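Local coordinates for protein CcbJ (Streptomyces caelestis, PDB 4HGZ) that probably acts as an S-adenosyl-L-methionine-dependent N-methyltransferase, at residues A136-T139 with L140-L143. Sequence-based numbering, arbitrary orientation.
Sequences AFNT and LFCL
Asn138 and Thr139 turn directly into the 3-10 segment 140-142, where two successive backbone bonds reach back three residues: Phe141 N to Asn138 O is weak, with an N-H...O angle of 125°, whereas Cys142 N to Thr139 O is firmer, 2.9 Å and much straighter. The Cys142 amide approaches from above the Thr139 carbonyl plane rather than within it. Before this turn, Ala136 O already takes two donors from Thr139, the backbone N at 3.0 Å and the hydroxyl OG1 at 3.1 Å. Thr139 OG1 can reach that carbonyl because it sits beside its own backbone N (chi1 -76°), and it meets the oxygen only slightly off the carbonyl plane.

Between side chains the meeting is light: the Asn138 amide and Phe141 ring planes are 13° apart, and Asn138 OD1 comes obliquely to the rim atom CD2 of Phe141 at 4.0 Å, a loose contact. Asn138 OD1 accepts a hydrogen bond from Leu171 N, while the Phe141 side chain packs on Gln149, Cys170 and Tyr230. On the exposed Cys142, SG lies 3.6 Å from Thr139 O.

This turn links strand 130-135 to helix 146-159 in the Rossmann-like methyltransferase fold; the side chain of Leu143 is about 6 Å from that of Asn119, which binds S-adenosyl-L-homocysteine in a structure of this protein, though the ligand is not bound to this chain. Its cohesion thus rests mainly on backbone carbonyls, with the Thr139 hydroxyl reinforcing the bend and the buried Asn138 amide oxygen tying it to the end of strand 164-171.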
loop_
_atom_site.group_PDB
_atom_site.type_symbol
_atom_site.label_atom_id
_atom_site.label_comp_id
_atom_site.label_asym_id
_atom_site.label_seq_id
_atom_site.Cartn_x
_atom_site.Cartn_y
_atom_site.Cartn_z
ATOM N N ALA C 136 -18.669 -19.134 -18.963
ATOM C CA ALA C 136 -17.563 -19.309 -18.038
ATOM C C ALA C 136 -16.485 -18.234 -18.174
ATOM O O ALA C 136 -16.494 -17.435 -19.103
ATOM C CB ALA C 136 -16.957 -20.682 -18.224
ATOM N N PHE C 137 -15.569 -18.214 -17.215
ATOM C CA PHE C 137 -14.435 -17.294 -17.210
ATOM C C PHE C 137 -14.659 -15.973 -17.952
ATOM O O PHE C 137 -14.110 -15.752 -19.031
ATOM C CB PHE C 137 -13.181 -17.992 -17.741
ATOM C CG PHE C 137 -11.901 -17.351 -17.282
ATOM C CD1 PHE C 137 -11.767 -16.905 -15.966
ATOM C CD2 PHE C 137 -10.823 -17.202 -18.153
ATOM C CE1 PHE C 137 -10.579 -16.313 -15.520
ATOM C CE2 PHE C 137 -9.628 -16.608 -17.715
ATOM C CZ PHE C 137 -9.505 -16.165 -16.394
ATOM N N ASN C 138 -15.459 -15.097 -17.354
ATOM C CA ASN C 138 -15.616 -13.718 -17.827
ATOM C C ASN C 138 -16.193 -13.533 -19.218
ATOM O O ASN C 138 -16.088 -12.450 -19.787
ATOM C CB ASN C 138 -14.294 -12.957 -17.728
ATOM C CG ASN C 138 -13.829 -12.795 -16.299
ATOM O OD1 ASN C 138 -14.635 -12.632 -15.387
ATOM N ND2 ASN C 138 -12.527 -12.849 -16.094
ATOM N N THR C 139 -16.813 -14.564 -19.775
ATOM C CA THR C 139 -17.349 -14.423 -21.120
ATOM C C THR C 139 -18.385 -13.295 -21.175
ATOM O O THR C 139 -18.358 -12.446 -22.067
ATOM C CB THR C 139 -17.932 -15.731 -21.651
ATOM O OG1 THR C 139 -16.857 -16.590 -22.033
ATOM C CG2 THR C 139 -18.788 -15.473 -22.889
ATOM N N LEU C 140 -19.286 -13.271 -20.206
ATOM C CA LEU C 140 -20.295 -12.229 -20.188
ATOM C C LEU C 140 -19.647 -10.863 -20.197
ATOM O O LEU C 140 -20.185 -9.933 -20.790
ATOM C CB LEU C 140 -21.176 -12.360 -18.948
ATOM C CG LEU C 140 -22.214 -11.254 -18.785
ATOM C CD1 LEU C 140 -23.228 -11.338 -19.893
ATOM C CD2 LEU C 140 -22.884 -11.377 -17.413
ATOM N N PHE C 141 -18.505 -10.725 -19.524
ATOM C CA PHE C 141 -17.872 -9.405 -19.385
ATOM C C PHE C 141 -17.061 -9.027 -20.617
ATOM O O PHE C 141 -16.351 -8.023 -20.615
ATOM C CB PHE C 141 -16.996 -9.328 -18.132
ATOM C CG PHE C 141 -17.773 -9.347 -16.836
ATOM C CD1 PHE C 141 -19.145 -9.143 -16.820
ATOM C CD2 PHE C 141 -17.123 -9.541 -15.625
ATOM C CE1 PHE C 141 -19.858 -9.152 -15.613
ATOM C CE2 PHE C 141 -17.830 -9.550 -14.414
ATOM C CZ PHE C 141 -19.195 -9.353 -14.407
ATOM N N CYS C 142 -17.151 -9.844 -21.659
ATOM C CA CYS C 142 -16.497 -9.552 -22.940
ATOM C C CYS C 142 -17.330 -8.567 -23.742
ATOM O O CYS C 142 -16.824 -7.897 -24.632
ATOM C CB CYS C 142 -16.298 -10.837 -23.753
ATOM S SG CYS C 142 -14.946 -11.871 -23.108
ATOM N N LEU C 143 -18.617 -8.496 -23.421
ATOM C CA LEU C 143 -19.502 -7.509 -24.003
ATOM C C LEU C 143 -19.214 -6.167 -23.335
ATOM O O LEU C 143 -19.330 -6.028 -22.118
ATOM C CB LEU C 143 -20.943 -7.943 -23.786
ATOM C CG LEU C 143 -21.219 -9.295 -24.455
ATOM C CD1 LEU C 143 -22.554 -9.883 -24.048
ATOM C CD2 LEU C 143 -21.142 -9.130 -25.957
#